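Glyoxalase family protein (Bacillus cereus, PDB 1ZSW) binds zinc and belongs to the glyoxalase (vicinal oxygen chelate) family, but its substrate and reaction are not established. Local coordinates at residues R55-Y69 / V308-L321. Residues are numbered along the deposited sequence; the frame is centred on the assembly and turned at random.
Sequences RRVKMTVNQDDPSMY and VEHLGEKLDLPPFL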
loop_
_atom_site.group_PDB
_atom_site.type_symbol
_atom_site.label_atom_id
_atom_site.label_comp_id
_atom_site.label_asym_id
_atom_site.label_seq_id
_atom_site.Cartn_x
_atom_site.Cartn_y
_atom_site.Cartn_z
ATOM N N ARG A 55 7.559 11.915 -2.406
ATOM C CA ARG A 55 6.862 13.196 -2.178
ATOM C C ARG A 55 5.820 13.062 -1.089
ATOM O O ARG A 55 5.081 12.084 -1.091
ATOM C CB ARG A 55 6.133 13.627 -3.440
ATOM C CG ARG A 55 5.521 15.072 -3.294
ATOM C CD ARG A 55 4.936 15.512 -4.620
ATOM N NE ARG A 55 4.688 16.961 -4.498
ATOM C CZ ARG A 55 4.153 17.730 -5.435
ATOM N NH1 ARG A 55 3.793 17.233 -6.603
ATOM N NH2 ARG A 55 4.019 19.027 -5.184
ATOM N N ARG A 56 5.737 14.039 -0.177
ATOM C CA ARG A 56 4.593 14.056 0.734
ATOM C C ARG A 56 3.454 14.644 -0.048
ATOM O O ARG A 56 3.444 15.851 -0.309
ATOM C CB ARG A 56 4.847 14.838 2.012
ATOM C CG ARG A 56 3.566 14.833 2.888
ATOM C CD ARG A 56 3.824 15.471 4.210
ATOM N NE ARG A 56 3.714 16.932 4.077
ATOM C CZ ARG A 56 4.644 17.802 4.462
ATOM N NH1 ARG A 56 5.788 17.402 5.012
ATOM N NH2 ARG A 56 4.417 19.101 4.313
ATOM N N VAL A 57 2.534 13.790 -0.476
ATOM C CA VAL A 57 1.493 14.209 -1.426
ATOM C C VAL A 57 0.262 14.739 -0.714
ATOM O O VAL A 57 -0.558 15.403 -1.337
ATOM C CB VAL A 57 1.128 13.112 -2.465
ATOM C CG1 VAL A 57 2.333 12.832 -3.362
ATOM C CG2 VAL A 57 0.703 11.786 -1.785
ATOM N N LYS A 58 0.104 14.415 0.568
ATOM C CA LYS A 58 -1.041 14.916 1.327
ATOM C C LYS A 58 -0.772 14.894 2.808
ATOM O O LYS A 58 -0.286 13.897 3.373
ATOM C CB LYS A 58 -2.333 14.139 1.010
ATOM C CG LYS A 58 -3.619 14.990 1.197
ATOM C CD LYS A 58 -4.194 15.309 -0.206
ATOM C CE LYS A 58 -4.962 16.613 -0.279
ATOM N NZ LYS A 58 -4.872 17.183 -1.668
ATOM N N MET A 59 -1.046 16.021 3.440
ATOM C CA MET A 59 -0.942 16.159 4.870
ATOM C C MET A 59 -2.356 16.462 5.300
ATOM O O MET A 59 -2.861 17.563 5.035
ATOM C CB MET A 59 -0.007 17.309 5.235
ATOM C CG MET A 59 0.059 17.615 6.699
ATOM S SD MET A 59 1.462 18.691 7.104
ATOM C CE MET A 59 1.095 20.139 6.112
ATOM N N THR A 60 -2.993 15.493 5.941
ATOM C CA THR A 60 -4.423 15.663 6.347
ATOM C C THR A 60 -4.656 15.011 7.700
ATOM O O THR A 60 -3.698 14.842 8.488
ATOM C CB THR A 60 -5.370 15.201 5.200
ATOM O OG1 THR A 60 -6.743 15.554 5.484
ATOM C CG2 THR A 60 -5.262 13.705 4.964
ATOM N N VAL A 61 -5.927 14.714 8.005
ATOM C CA VAL A 61 -6.317 14.044 9.254
ATOM C C VAL A 61 -7.149 12.819 8.926
ATOM O O VAL A 61 -7.689 12.701 7.817
ATOM C CB VAL A 61 -7.077 14.984 10.228
ATOM C CG1 VAL A 61 -6.173 16.151 10.702
ATOM C CG2 VAL A 61 -8.416 15.485 9.639
ATOM N N ASN A 62 -7.178 11.878 9.865
ATOM C CA ASN A 62 -7.997 10.669 9.764
ATOM C C ASN A 62 -9.438 11.134 9.674
ATOM O O ASN A 62 -9.907 11.846 10.561
ATOM C CB ASN A 62 -7.758 9.809 11.003
ATOM C CG ASN A 62 -8.550 8.489 11.001
ATOM O OD1 ASN A 62 -9.478 8.297 10.226
ATOM N ND2 ASN A 62 -8.169 7.574 11.897
ATOM N N GLN A 63 -10.105 10.784 8.574
ATOM C CA GLN A 63 -11.466 11.274 8.330
ATOM C C GLN A 63 -12.429 10.752 9.388
ATOM O O GLN A 63 -13.440 11.390 9.662
ATOM C CB GLN A 63 -11.950 10.935 6.908
ATOM C CG GLN A 63 -11.185 11.711 5.819
ATOM C CD GLN A 63 -11.510 11.268 4.391
ATOM O OE1 GLN A 63 -10.753 11.549 3.454
ATOM N NE2 GLN A 63 -12.631 10.594 4.216
ATOM N N ASP A 64 -12.084 9.609 9.985
ATOM C CA ASP A 64 -12.886 8.982 11.045
ATOM C C ASP A 64 -12.492 9.495 12.444
ATOM O O ASP A 64 -13.141 9.153 13.438
ATOM C CB ASP A 64 -12.775 7.446 10.981
ATOM C CG ASP A 64 -13.285 6.856 9.657
ATOM O OD1 ASP A 64 -14.041 7.542 8.922
ATOM O OD2 ASP A 64 -12.941 5.686 9.356
ATOM N N ASP A 65 -11.428 10.304 12.508
ATOM C CA ASP A 65 -10.920 10.890 13.767
ATOM C C ASP A 65 -9.997 12.086 13.479
ATOM O O ASP A 65 -8.773 11.938 13.414
ATOM C CB ASP A 65 -10.192 9.824 14.612
ATOM C CG ASP A 65 -9.668 10.368 15.946
ATOM O OD1 ASP A 65 -9.771 11.586 16.218
ATOM O OD2 ASP A 65 -9.110 9.561 16.731
ATOM N N PRO A 66 -10.584 13.272 13.267
ATOM C CA PRO A 66 -9.873 14.509 12.934
ATOM C C PRO A 66 -8.769 14.970 13.902
ATOM O O PRO A 66 -8.102 15.967 13.618
ATOM C CB PRO A 66 -11.002 15.545 12.868
ATOM C CG PRO A 66 -12.214 14.732 12.508
ATOM C CD PRO A 66 -12.045 13.476 13.288
ATOM N N SER A 67 -8.559 14.258 15.013
ATOM C CA SER A 67 -7.489 14.621 15.956
ATOM C C SER A 67 -6.132 13.985 15.586
ATOM O O SER A 67 -5.081 14.321 16.167
ATOM C CB SER A 67 -7.871 14.221 17.381
ATOM O OG SER A 67 -7.812 12.819 17.560
ATOM N N MET A 68 -6.164 13.090 14.596
ATOM C CA MET A 68 -5.018 12.281 14.244
ATOM C C MET A 68 -4.500 12.671 12.868
ATOM O O MET A 68 -5.278 12.669 11.935
ATOM C CB MET A 68 -5.524 10.834 14.207
ATOM C CG MET A 68 -4.554 9.809 13.819
ATOM S SD MET A 68 -5.360 8.199 13.874
ATOM C CE MET A 68 -6.117 8.131 15.513
ATOM N N TYR A 69 -3.191 12.963 12.733
ATOM C CA TYR A 69 -2.603 13.186 11.404
ATOM C C TYR A 69 -2.711 11.931 10.556
ATOM O O TYR A 69 -2.601 10.802 11.060
ATOM C CB TYR A 69 -1.124 13.548 11.487
ATOM C CG TYR A 69 -0.744 15.032 11.610
ATOM C CD1 TYR A 69 0.009 15.485 12.684
ATOM C CD2 TYR A 69 -1.107 15.948 10.625
ATOM C CE1 TYR A 69 0.387 16.827 12.785
ATOM C CE2 TYR A 69 -0.739 17.296 10.718
ATOM C CZ TYR A 69 0.018 17.717 11.788
ATOM O OH TYR A 69 0.379 19.052 11.877
ATOM N N VAL A 308 -1.090 20.144 -8.657
ATOM C CA VAL A 308 0.109 19.309 -8.497
ATOM C C VAL A 308 1.278 20.101 -7.895
ATOM O O VAL A 308 2.046 19.581 -7.072
ATOM C CB VAL A 308 0.534 18.658 -9.850
ATOM C CG1 VAL A 308 1.805 17.837 -9.702
ATOM C CG2 VAL A 308 -0.576 17.780 -10.403
ATOM N N GLU A 309 1.417 21.365 -8.286
ATOM C CA GLU A 309 2.552 22.162 -7.816
ATOM C C GLU A 309 2.685 22.259 -6.301
ATOM O O GLU A 309 3.797 22.302 -5.783
ATOM C CB GLU A 309 2.563 23.566 -8.443
ATOM C CG GLU A 309 3.551 23.699 -9.594
ATOM C CD GLU A 309 5.011 23.680 -9.138
ATOM O OE1 GLU A 309 5.851 23.090 -9.853
ATOM O OE2 GLU A 309 5.323 24.251 -8.065
ATOM N N HIS A 310 1.561 22.260 -5.595
ATOM C CA HIS A 310 1.563 22.535 -4.160
ATOM C C HIS A 310 1.028 21.388 -3.276
ATOM O O HIS A 310 0.792 21.580 -2.084
ATOM C CB HIS A 310 0.824 23.854 -3.892
ATOM C CG HIS A 310 1.529 25.048 -4.456
ATOM N ND1 HIS A 310 2.712 25.524 -3.932
ATOM C CD2 HIS A 310 1.245 25.839 -5.519
ATOM C CE1 HIS A 310 3.121 26.563 -4.638
ATOM N NE2 HIS A 310 2.248 26.775 -5.607
ATOM N N LEU A 311 0.858 20.199 -3.861
ATOM C CA LEU A 311 0.428 19.012 -3.101
ATOM C C LEU A 311 1.251 18.850 -1.851
ATOM O O LEU A 311 2.481 18.940 -1.902
ATOM C CB LEU A 311 0.615 17.732 -3.912
ATOM C CG LEU A 311 -0.356 17.397 -5.041
ATOM C CD1 LEU A 311 0.080 16.095 -5.685
ATOM C CD2 LEU A 311 -1.804 17.296 -4.563
ATOM N N GLY A 312 0.568 18.575 -0.739
ATOM C CA GLY A 312 1.217 18.176 0.504
ATOM C C GLY A 312 1.814 19.265 1.370
ATOM O O GLY A 312 2.301 18.991 2.451
ATOM N N GLU A 313 1.760 20.509 0.903
ATOM C CA GLU A 313 2.427 21.612 1.576
ATOM C C GLU A 313 1.675 22.186 2.773
ATOM O O GLU A 313 2.299 22.641 3.739
ATOM C CB GLU A 313 2.727 22.721 0.568
ATOM C CG GLU A 313 3.707 22.295 -0.513
ATOM C CD GLU A 313 4.074 23.424 -1.446
ATOM O OE1 GLU A 313 3.634 24.575 -1.197
ATOM O OE2 GLU A 313 4.796 23.150 -2.428
ATOM N N LYS A 314 0.348 22.181 2.711
ATOM C CA LYS A 314 -0.435 22.631 3.853
ATOM C C LYS A 314 -1.429 21.576 4.290
ATOM O O LYS A 314 -1.526 20.512 3.672
ATOM C CB LYS A 314 -1.117 23.977 3.583
ATOM C CG LYS A 314 -2.028 24.027 2.376
ATOM C CD LYS A 314 -2.185 25.479 1.904
ATOM C CE LYS A 314 -3.541 25.733 1.228
ATOM N NZ LYS A 314 -3.817 24.831 0.051
ATOM N N LEU A 315 -2.149 21.870 5.369
ATOM C CA LEU A 315 -3.097 20.926 5.943
ATOM C C LEU A 315 -4.370 20.919 5.145
ATOM O O LEU A 315 -5.128 21.898 5.180
ATOM C CB LEU A 315 -3.402 21.276 7.392
ATOM C CG LEU A 315 -4.358 20.333 8.126
ATOM C CD1 LEU A 315 -3.707 18.958 8.335
ATOM C CD2 LEU A 315 -4.755 20.935 9.458
ATOM N N ASP A 316 -4.583 19.832 4.406
ATOM C CA ASP A 316 -5.752 19.685 3.555
ATOM C C ASP A 316 -6.839 18.933 4.280
ATOM O O ASP A 316 -6.570 17.996 5.035
ATOM C CB ASP A 316 -5.395 18.964 2.258
ATOM C CG ASP A 316 -4.500 19.811 1.349
ATOM O OD1 ASP A 316 -4.555 21.067 1.429
ATOM O OD2 ASP A 316 -3.740 19.219 0.548
ATOM N N LEU A 317 -8.078 19.354 4.055
ATOM C CA LEU A 317 -9.221 18.728 4.699
ATOM C C LEU A 317 -10.275 18.417 3.663
ATOM O O LEU A 317 -10.408 19.144 2.671
ATOM C CB LEU A 317 -9.807 19.631 5.781
ATOM C CG LEU A 317 -8.899 19.969 6.958
ATOM C CD1 LEU A 317 -9.505 21.082 7.777
ATOM C CD2 LEU A 317 -8.588 18.714 7.805
ATOM N N PRO A 318 -11.022 17.327 3.885
ATOM C CA PRO A 318 -12.170 17.016 3.048
ATOM C C PRO A 318 -13.205 18.117 3.336
ATOM O O PRO A 318 -13.197 18.663 4.438
ATOM C CB PRO A 318 -12.631 15.648 3.580
ATOM C CG PRO A 318 -12.111 15.587 5.000
ATOM C CD PRO A 318 -10.821 16.348 4.979
ATOM N N PRO A 319 -14.037 18.477 2.342
ATOM C CA PRO A 319 -14.970 19.604 2.520
ATOM C C PRO A 319 -15.771 19.577 3.820
ATOM O O PRO A 319 -15.928 20.624 4.451
ATOM C CB PRO A 319 -15.894 19.471 1.317
ATOM C CG PRO A 319 -15.035 18.885 0.260
ATOM C CD PRO A 319 -14.127 17.913 0.988
ATOM N N PHE A 320 -16.233 18.395 4.235
ATOM C CA PHE A 320 -17.092 18.279 5.417
ATOM C C PHE A 320 -16.441 18.680 6.735
ATOM O O PHE A 320 -17.133 18.826 7.745
ATOM C CB PHE A 320 -17.733 16.879 5.515
ATOM C CG PHE A 320 -16.869 15.826 6.188
ATOM C CD1 PHE A 320 -16.983 15.578 7.554
ATOM C CD2 PHE A 320 -15.983 15.049 5.441
ATOM C CE1 PHE A 320 -16.206 14.586 8.172
ATOM C CE2 PHE A 320 -15.202 14.055 6.049
ATOM C CZ PHE A 320 -15.313 13.830 7.412
ATOM N N LEU A 321 -15.116 18.857 6.722
ATOM C CA LEU A 321 -14.367 19.188 7.929
ATOM C C LEU A 321 -13.872 20.630 7.993
ATOM O O LEU A 321 -13.400 21.060 9.034
ATOM C CB LEU A 321 -13.186 18.223 8.104
ATOM C CG LEU A 321 -13.475 16.820 8.646
ATOM C CD1 LEU A 321 -12.175 16.026 8.735
ATOM C CD2 LEU A 321 -14.181 16.860 10.014
HETATM O O HOH W 1 5.356 18.373 -1.989
HETATM O O HOH W 2 5.674 20.643 -3.203
HETATM O O HOH W 3 -2.482 19.401 -1.584
HETATM O O HOH W 4 -1.680 18.397 1.852
#
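Two arginines of the edge strand 55-62 hold backbone carbonyls of the loop 308-321. Arg55 runs out extended, with CG anti to its own N (chi1 -173°), and its NH2 donates to Val308 O at 2.8 Å. A weak second bond joins NH1 to the same oxygen. Leu311 CB sits over one face of this guanidinium, and Lys76 O takes another NH1 hydrogen bond. Arg56 bends at chi3 (83°) and grips Gly312 O side-on. Its NE lies 3.0 Å and its NH2 2.8 Å from that one oxygen. Gly312 has positive phi in a type II turn from His310 to Glu313. Its CA-H points at Arg56 O, with CA and O 3.3 Å apart.

The backbones meet further along the strand. Asp316 N donates to Met59 O at 2.9 Å in a nearly straight bond.

A salt bridge and bound waters add to these bonds. Lys58 NZ pairs with Asp316 OD2 at 3.2 Å and also with Asp305. One water joins Lys58 NZ, Gly312 N and Asp316 OD2. Another touches Met59 N, Lys314 O and Asp316 OD2. A further water links Arg55 NE to Leu311 O.

Apolar groups close the far end. Val61 CG2 touches Leu317 CD2 at 3.7 Å and also meets Leu321 CD1. The Pro66 and Leu321 side chains cross at about a right angle, with CG and CD2 3.8 Å apart. Ile328 of helix 325-330 packs on Val61 and Pro66. The edge of the Phe320 ring faces Gln63 O, and the Gln63 side chain is about 9 Å from the zinc ion.

The loop thus covers an outermost strand of the eight-stranded sheet that carries the zinc ligands. Arginine bonds hold the 55-56 end, the backbone bond and salt bridge the middle, and apolar contacts the rest. Side-chain donors on loop carbonyls, more than regular strand pairing, therefore fix the loop to this edge.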